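Local coordinates for LPXTG cell wall surface protein (PDB 7AVK) that probably projects an adhesive N-terminal region from the bacterial cell wall on a stalk of tandem SHIRT domains, of which this chain is the tenth, at residues 7-12 with 42-47; 46-51 with 55-60. All blocks are in the same frame, centred on the assembly; numbering follows the deposited sequence. Where two conformers were deposited one is given.

Contact 1: residues 7-12 with 42-47; sequences HEFVSG and TQPSQT
His7 and Phe9 reach from strand 3-11, inside the mixed beta sheet of this SHIRT domain, to the irregular loop 42-47 that runs between strands 38-39 and 48-50. One hydrogen bond carries the polar part. The backbone N of Thr42 donates to NE2 of His7 over 3.0 Å, nearly straight at 160°, and comes in at the ring edge, 20° out of its plane. NE2 therefore acts as acceptor, which is consistent with a neutral imidazole protonated on ND1. With CG of His7 beside the backbone N and anti to the carbonyl carbon, chi1 -55° carries the ring across to the loop; the His7 and Thr42 side chains cross at about a right angle. Gln30 takes up the Thr42 hydroxyl and Tyr61 its carbonyl oxygen, so three residues hold this point of the loop.

Apolar contact follows two residues along each segment. His7 and Phe9 project from the same side of their strand, and Pro44 lays its ring carbons obliquely against the far end of the Phe9 ring. Trp79 meets Phe9 edge-to-face, while Tyr61 also packs on Pro44. Between Thr42 and Pro44, CB of Gln43 points away from strand 3-11, and its OE1 is hydrogen-bonded to N of a bound isothiocyanate. At the aromatic contact CG of Pro44 lies 3.9 Å from CZ of Phe9 and 4.1 Å from CE1.

Contact 2: residues 46-51 with 55-60; sequences QTEVKT and TWSFKS
Trp56 receives the methyl CG2 of Thr51 at the edge of its indole, in the ring plane and 3.8 Å from CD1. The Phe58 ring carries the backbone N of Ser60 over the centre of one face, 3.9 Å above it; Tyr61 meets it edge-to-face, and the ring borders a bound isothiocyanate. With CG anti to the backbone N (chi1 -176°), Phe58 leads its ring away from 46-51, leaving CB to meet CB of Thr47.

Strands 48-50 and 55-61 form an antiparallel beta hairpin. Val49 and Trp56 are its hydrogen-bonded pair, joined by Trp56 N to Val49 O at 2.8 Å and Val49 N to Trp56 O at 2.9 Å. Phe58 N adds a bond to Thr47 O at 2.9 Å, and a water donates to both Thr47 O and Phe58 O.

Val49 and Trp56 share the face turned to helix 20-23. On the other, Glu48, Lys50 and Thr55 cluster: CG of Glu48 lies 3.3 Å from CG2 of Thr55, a tight carbon-carbon approach. A bend at chi2 lays CD of Lys50 beside Thr55 OG1, and the bend at chi4 (-45°) turns NZ back to Glu48 OE2 at 3.2 Å. The salt bridge thus ties alternate residues of one strand above the Thr55 methyl. Charge and hydroxyl on one face, valine and indole on the other, imply an amphipathic hairpin, its apolar face against helix 20-23.

Contact 1, about 4 Å from the centre of the chain, is nearer the core, with His7 and Pro44 buried. Contact 2, at about 12 Å (centre to centre), is partly buried: Val49 and Trp56 lie inside, Thr47, Glu48 and Lys50 are exposed. Both reach the same mixed sheet, but contact 1 fastens a loop to inner strand 3-11 mainly through side chains, whereas contact 2 adds strand 48-50, one of the two outermost strands, through a backbone ladder. Charged groups accordingly gather on one face of contact 2. Gln46 and Thr47 belong to both contacts. The two also meet where Pro44 CD lies 3.8 Å from Phe58 CE2, and Gln43 and Phe58 line the same isothiocyanate pocket.

Contact 1: residues 7-12 with 42-47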
ATOM      1  N   HIS A   7      -2.228   2.592  -4.760  1.00  8.90           N
ATOM      2  CA  HIS A   7      -1.485   1.816  -3.796  1.00  8.95           C
ATOM      3  C   HIS A   7      -0.835   0.639  -4.495  1.00  8.90           C
ATOM      4  O   HIS A   7      -1.427   0.040  -5.398  1.00  9.57           O
ATOM      5  CB  HIS A   7      -2.401   1.307  -2.673  1.00  8.87           C
ATOM      6  CG  HIS A   7      -3.180   2.409  -1.979  1.00  9.13           C
ATOM      7  ND1 HIS A   7      -4.303   2.997  -2.508  1.00  9.39           N
ATOM      8  CD2 HIS A   7      -2.983   3.022  -0.784  1.00  9.45           C
ATOM      9  CE1 HIS A   7      -4.755   3.910  -1.651  1.00  9.68           C
ATOM     10  NE2 HIS A   7      -3.953   3.985  -0.589  1.00 10.01           N
ATOM     11  N   GLU A   8       0.351   0.250  -4.033  1.00  8.69           N
ATOM     12  CA  GLU A   8       1.033  -0.951  -4.464  0.73  8.95           C
ATOM     13  C   GLU A   8       1.600  -1.619  -3.230  1.00  8.67           C
ATOM     14  O   GLU A   8       2.106  -0.928  -2.343  1.00 10.10           O
ATOM     15  CB  GLU A   8       2.165  -0.614  -5.454  0.73  8.97           C
ATOM     16  CG  GLU A   8       2.930  -1.882  -5.912  0.73  9.72           C
ATOM     17  CD  GLU A   8       3.977  -1.692  -6.936  0.73 12.02           C
ATOM     18  OE1 GLU A   8       4.322  -0.576  -7.371  0.73 13.23           O
ATOM     19  OE2 GLU A   8       4.686  -2.695  -7.265  0.73 14.41           O
ATOM     20  N   PHE A   9       1.554  -2.966  -3.185  1.00  8.82           N
ATOM     21  CA  PHE A   9       2.219  -3.717  -2.142  1.00  8.80           C
ATOM     22  C   PHE A   9       3.461  -4.414  -2.684  1.00  8.99           C
ATOM     23  O   PHE A   9       3.450  -4.900  -3.807  1.00 10.24           O
ATOM     24  CB  PHE A   9       1.298  -4.793  -1.544  1.00  9.18           C
ATOM     25  CG  PHE A   9       0.131  -4.290  -0.714  1.00  9.28           C
ATOM     26  CD1 PHE A   9       0.097  -3.065  -0.086  1.00  9.66           C
ATOM     27  CD2 PHE A   9      -0.940  -5.153  -0.506  1.00 10.02           C
ATOM     28  CE1 PHE A   9      -0.978  -2.705   0.720  1.00 10.21           C
ATOM     29  CE2 PHE A   9      -1.982  -4.828   0.306  1.00 10.21           C
ATOM     30  CZ  PHE A   9      -2.006  -3.621   0.929  1.00 10.71           C
ATOM     31  N   VAL A  10       4.479  -4.493  -1.837  1.00  9.09           N
ATOM     32  CA  VAL A  10       5.686  -5.274  -2.079  1.00  9.65           C
ATOM     33  C   VAL A  10       5.967  -6.135  -0.862  1.00  9.27           C
ATOM     34  O   VAL A  10       5.558  -5.833   0.264  1.00  9.83           O
ATOM     35  CB  VAL A  10       6.908  -4.375  -2.381  1.00 10.75           C
ATOM     36  CG1 VAL A  10       6.665  -3.566  -3.673  1.00 11.51           C
ATOM     37  CG2 VAL A  10       7.286  -3.489  -1.241  1.00 11.69           C
ATOM     38  N   SER A  11       6.696  -7.217  -1.111  1.00  9.99           N
ATOM     39  CA  SER A  11       7.274  -8.011  -0.039  1.00 10.11           C
ATOM     40  C   SER A  11       8.600  -7.391   0.420  1.00 10.35           C
ATOM     41  O   SER A  11       9.492  -7.123  -0.392  1.00 11.10           O
ATOM     42  CB  SER A  11       7.560  -9.419  -0.521  1.00 10.16           C
ATOM     43  OG  SER A  11       8.296 -10.093   0.484  1.00 11.01           O
ATOM     44  N   GLY A  12       8.728  -7.190   1.719  1.00 10.59           N
ATOM     45  CA  GLY A  12       9.977  -6.777   2.325  1.00 11.05           C
ATOM     46  C   GLY A  12      10.908  -7.916   2.651  1.00 11.56           C
ATOM     47  O   GLY A  12      11.977  -7.671   3.218  1.00 13.71           O
ATOM     48  N   THR A  42      -4.459   4.794   2.232  1.00  9.35           N
ATOM     49  CA  THR A  42      -5.466   4.014   2.916  1.00  9.37           C
ATOM     50  C   THR A  42      -4.815   2.853   3.650  1.00  9.63           C
ATOM     51  O   THR A  42      -4.013   2.122   3.078  1.00 10.77           O
ATOM     52  CB  THR A  42      -6.470   3.487   1.888  1.00  9.73           C
ATOM     53  OG1 THR A  42      -7.012   4.594   1.167  1.00 11.23           O
ATOM     54  CG2 THR A  42      -7.559   2.641   2.519  1.00  9.93           C
ATOM     55  N   GLN A  43      -5.188   2.653   4.913  1.00 10.47           N
ATOM     56  CA  GLN A  43      -4.694   1.511   5.651  1.00 11.08           C
ATOM     57  C   GLN A  43      -5.249   0.223   5.064  1.00 11.10           C
ATOM     58  O   GLN A  43      -6.460   0.145   4.776  1.00 11.44           O
ATOM     59  CB  GLN A  43      -5.078   1.580   7.119  1.00 11.82           C
ATOM     60  CG  GLN A  43      -4.357   2.661   7.904  1.00 12.84           C
ATOM     61  CD  GLN A  43      -2.922   2.300   8.041  1.00 15.24           C
ATOM     62  OE1 GLN A  43      -1.999   3.081   7.638  1.00 21.33           O
ATOM     63  NE2 GLN A  43      -2.659   1.146   8.648  1.00 16.67           N
ATOM     64  N   PRO A  44      -4.455  -0.835   4.942  1.00 11.05           N
ATOM     65  CA  PRO A  44      -5.041  -2.161   4.662  0.59 10.40           C
ATOM     66  C   PRO A  44      -6.045  -2.491   5.759  1.00 11.91           C
ATOM     67  O   PRO A  44      -5.791  -2.213   6.932  1.00 12.86           O
ATOM     68  CB  PRO A  44      -3.832  -3.115   4.670  0.59 10.28           C
ATOM     69  CG  PRO A  44      -2.610  -2.120   4.437  0.59 10.67           C
ATOM     70  CD  PRO A  44      -3.008  -0.895   5.159  0.59 10.07           C
ATOM     71  N   SER A  45      -7.149  -3.149   5.405  1.00 13.06           N
ATOM     72  CA  SER A  45      -8.256  -3.410   6.358  1.00 15.16           C
ATOM     73  C   SER A  45      -7.793  -4.389   7.434  1.00 14.20           C
ATOM     74  O   SER A  45      -8.363  -4.391   8.518  1.00 17.08           O
ATOM     75  CB  SER A  45      -9.474  -3.882   5.656  1.00 21.25           C
ATOM     76  OG  SER A  45      -9.230  -5.102   4.999  1.00 30.76           O
ATOM     77  N   GLN A  46      -6.840  -5.247   7.102  1.00 14.55           N
ATOM     78  CA  GLN A  46      -6.154  -6.138   8.050  1.00 16.16           C
ATOM     79  C   GLN A  46      -4.657  -5.853   7.911  1.00 14.98           C
ATOM     80  O   GLN A  46      -4.199  -5.629   6.792  1.00 14.76           O
ATOM     81  CB  GLN A  46      -6.450  -7.609   7.760  1.00 20.88           C
ATOM     82  CG  GLN A  46      -7.929  -7.932   7.749  1.00 32.86           C
ATOM     83  CD  GLN A  46      -8.581  -7.736   9.097  1.00 45.89           C
ATOM     84  OE1 GLN A  46      -7.939  -7.778  10.137  1.00 55.34           O
ATOM     85  NE2 GLN A  46      -9.874  -7.464   9.076  1.00 56.83           N
ATOM     86  N   THR A  47      -3.907  -5.860   8.997  1.00 16.35           N
ATOM     87  CA  THR A  47      -2.453  -5.602   8.945  1.00 16.57           C
ATOM     88  C   THR A  47      -1.661  -6.849   9.300  1.00 16.08           C
ATOM     89  O   THR A  47      -0.446  -6.754   9.376  1.00 16.69           O
ATOM     90  CB  THR A  47      -2.097  -4.389   9.800  1.00 19.29           C
ATOM     91  OG1 THR A  47      -2.608  -4.662  11.102  1.00 21.77           O
ATOM     92  CG2 THR A  47      -2.670  -3.113   9.233  1.00 22.21           C
TER

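Contact 2: residues 46-51 with 55-60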
ATOM      1  N   GLN A  46      -6.840  -5.247   7.102  1.00 14.55           N
ATOM      2  CA  GLN A  46      -6.154  -6.138   8.050  1.00 16.16           C
ATOM      3  C   GLN A  46      -4.657  -5.853   7.911  1.00 14.98           C
ATOM      4  O   GLN A  46      -4.199  -5.629   6.792  1.00 14.76           O
ATOM      5  CB  GLN A  46      -6.450  -7.609   7.760  1.00 20.88           C
ATOM      6  CG  GLN A  46      -7.929  -7.932   7.749  1.00 32.86           C
ATOM      7  CD  GLN A  46      -8.581  -7.736   9.097  1.00 45.89           C
ATOM      8  OE1 GLN A  46      -7.939  -7.778  10.137  1.00 55.34           O
ATOM      9  NE2 GLN A  46      -9.874  -7.464   9.076  1.00 56.83           N
ATOM     10  N   THR A  47      -3.907  -5.860   8.997  1.00 16.35           N
ATOM     11  CA  THR A  47      -2.453  -5.602   8.945  1.00 16.57           C
ATOM     12  C   THR A  47      -1.661  -6.849   9.300  1.00 16.08           C
ATOM     13  O   THR A  47      -0.446  -6.754   9.376  1.00 16.69           O
ATOM     14  CB  THR A  47      -2.097  -4.389   9.800  1.00 19.29           C
ATOM     15  OG1 THR A  47      -2.608  -4.662  11.102  1.00 21.77           O
ATOM     16  CG2 THR A  47      -2.670  -3.113   9.233  1.00 22.21           C
ATOM     17  N   GLU A  48      -2.315  -7.992   9.472  1.00 17.25           N
ATOM     18  CA  GLU A  48      -1.641  -9.268   9.758  1.00 20.91           C
ATOM     19  C   GLU A  48      -2.399 -10.353   8.993  1.00 20.35           C
ATOM     20  O   GLU A  48      -3.641 -10.350   9.082  1.00 24.70           O
ATOM     21  CB  GLU A  48      -1.594  -9.526  11.262  1.00 29.46           C
ATOM     22  CG  GLU A  48      -0.595 -10.572  11.695  1.00 49.51           C
ATOM     23  CD  GLU A  48      -0.515 -10.740  13.204  1.00 56.43           C
ATOM     24  OE1 GLU A  48      -1.538 -10.513  13.877  1.00 66.96           O
ATOM     25  OE2 GLU A  48       0.565 -11.082  13.708  1.00 59.78           O
ATOM     26  N   VAL A  49      -1.701 -11.198   8.244  1.00 18.39           N
ATOM     27  CA  VAL A  49      -2.320 -12.309   7.490  1.00 19.02           C
ATOM     28  C   VAL A  49      -1.570 -13.567   7.899  1.00 19.19           C
ATOM     29  O   VAL A  49      -0.366 -13.652   7.646  1.00 18.44           O
ATOM     30  CB  VAL A  49      -2.269 -12.117   5.970  1.00 22.67           C
ATOM     31  CG1 VAL A  49      -2.631 -13.401   5.234  1.00 25.32           C
ATOM     32  CG2 VAL A  49      -3.167 -10.967   5.564  1.00 28.15           C
ATOM     33  N   LYS A  50      -2.260 -14.517   8.516  1.00 21.37           N
ATOM     34  CA  LYS A  50      -1.649 -15.781   8.939  1.00 22.90           C
ATOM     35  C   LYS A  50      -1.764 -16.774   7.792  1.00 23.08           C
ATOM     36  O   LYS A  50      -2.852 -16.841   7.213  1.00 26.38           O
ATOM     37  CB  LYS A  50      -2.316 -16.360  10.193  1.00 30.55           C
ATOM     38  CG  LYS A  50      -1.989 -15.640  11.490  1.00 47.10           C
ATOM     39  CD  LYS A  50      -0.783 -16.225  12.197  1.00 54.24           C
ATOM     40  CE  LYS A  50      -0.458 -15.619  13.548  1.00 58.88           C
ATOM     41  NZ  LYS A  50      -0.507 -14.138  13.571  1.00 68.68           N
ATOM     42  N   THR A  51      -0.706 -17.519   7.500  1.00 23.96           N
ATOM     43  CA  THR A  51      -0.669 -18.543   6.428  1.00 29.25           C
ATOM     44  C   THR A  51      -0.212 -19.845   7.076  1.00 33.58           C
ATOM     45  O   THR A  51       0.151 -19.805   8.255  1.00 31.85           O
ATOM     46  CB  THR A  51       0.255 -18.128   5.268  1.00 31.95           C
ATOM     47  OG1 THR A  51       1.613 -18.208   5.693  1.00 33.90           O
ATOM     48  CG2 THR A  51      -0.037 -16.734   4.761  1.00 31.55           C
ATOM     49  N   THR A  55       3.513 -15.746   9.189  1.00 24.37           N
ATOM     50  CA  THR A  55       2.689 -14.539   9.254  1.00 22.66           C
ATOM     51  C   THR A  55       3.229 -13.455   8.322  1.00 18.96           C
ATOM     52  O   THR A  55       4.447 -13.278   8.273  1.00 21.36           O
ATOM     53  CB  THR A  55       2.664 -13.980  10.678  1.00 25.87           C
ATOM     54  OG1 THR A  55       2.323 -15.073  11.525  1.00 33.27           O
ATOM     55  CG2 THR A  55       1.670 -12.862  10.857  1.00 27.12           C
ATOM     56  N   TRP A  56       2.351 -12.797   7.588  1.00 15.63           N
ATOM     57  CA  TRP A  56       2.674 -11.569   6.852  1.00 14.23           C
ATOM     58  C   TRP A  56       2.208 -10.409   7.726  1.00 14.04           C
ATOM     59  O   TRP A  56       1.039 -10.406   8.152  1.00 16.18           O
ATOM     60  CB  TRP A  56       1.975 -11.533   5.510  1.00 13.81           C
ATOM     61  CG  TRP A  56       2.578 -12.441   4.501  1.00 13.27           C
ATOM     62  CD1 TRP A  56       2.148 -13.681   4.173  1.00 13.81           C
ATOM     63  CD2 TRP A  56       3.704 -12.153   3.654  1.00 12.42           C
ATOM     64  NE1 TRP A  56       2.923 -14.166   3.171  1.00 14.48           N
ATOM     65  CE2 TRP A  56       3.888 -13.264   2.823  1.00 12.64           C
ATOM     66  CE3 TRP A  56       4.568 -11.060   3.512  1.00 12.06           C
ATOM     67  CZ2 TRP A  56       4.898 -13.320   1.865  1.00 12.86           C
ATOM     68  CZ3 TRP A  56       5.540 -11.089   2.535  1.00 12.70           C
ATOM     69  CH2 TRP A  56       5.710 -12.217   1.729  1.00 12.45           C
ATOM     70  N   SER A  57       3.083  -9.443   7.971  1.00 14.05           N
ATOM     71  CA  SER A  57       2.761  -8.280   8.810  1.00 14.58           C
ATOM     72  C   SER A  57       2.945  -7.029   7.967  1.00 13.29           C
ATOM     73  O   SER A  57       3.981  -6.888   7.321  1.00 13.70           O
ATOM     74  CB  SER A  57       3.629  -8.225  10.031  1.00 20.10           C
ATOM     75  OG  SER A  57       3.474  -9.387  10.811  1.00 37.25           O
ATOM     76  N   PHE A  58       1.991  -6.125   8.014  1.00 12.66           N
ATOM     77  CA  PHE A  58       2.099  -4.875   7.264  1.00 12.55           C
ATOM     78  C   PHE A  58       3.043  -3.980   8.040  1.00 13.03           C
ATOM     79  O   PHE A  58       2.793  -3.660   9.223  1.00 16.18           O
ATOM     80  CB  PHE A  58       0.760  -4.168   7.114  1.00 12.89           C
ATOM     81  CG  PHE A  58       0.874  -2.934   6.262  1.00 12.06           C
ATOM     82  CD1 PHE A  58       1.275  -3.056   4.951  1.00 11.67           C
ATOM     83  CD2 PHE A  58       0.580  -1.668   6.738  1.00 13.94           C
ATOM     84  CE1 PHE A  58       1.385  -1.956   4.144  1.00 12.28           C
ATOM     85  CE2 PHE A  58       0.696  -0.559   5.917  1.00 14.71           C
ATOM     86  CZ  PHE A  58       1.103  -0.705   4.616  1.00 12.67           C
ATOM     87  N   LYS A  59       4.138  -3.566   7.412  1.00 12.73           N
ATOM     88  CA  LYS A  59       5.101  -2.632   8.081  0.55 13.47           C
ATOM     89  C   LYS A  59       4.623  -1.105   8.040  1.00 13.69           C
ATOM     90  O   LYS A  59       4.161  -0.427   9.048  1.00 17.89           O
ATOM     91  CB  LYS A  59       6.486  -2.801   7.444  0.55 15.33           C
ATOM     92  CG  LYS A  59       7.607  -1.955   8.028  0.55 24.61           C
ATOM     93  CD  LYS A  59       8.976  -2.434   7.594  0.55 26.47           C
ATOM     94  CE  LYS A  59      10.077  -1.427   7.850  0.55 25.70           C
ATOM     95  NZ  LYS A  59      11.422  -2.045   7.769  0.55 38.07           N
ATOM     96  N   SER A  60       4.567  -0.596   6.822  1.00 13.05           N
ATOM     97  CA  SER A  60       4.208   0.812   6.577  1.00 12.28           C
ATOM     98  C   SER A  60       4.187   1.063   5.087  1.00 11.80           C
ATOM     99  O   SER A  60       4.673   0.253   4.304  1.00 11.36           O
ATOM    100  CB  SER A  60       5.254   1.786   7.185  1.00 15.20           C
ATOM    101  OG  SER A  60       6.525   1.453   6.695  1.00 16.37           O
TER
HETATM  102  O   HOH W   1       1.607  -5.199  11.323  1.00 60.43           O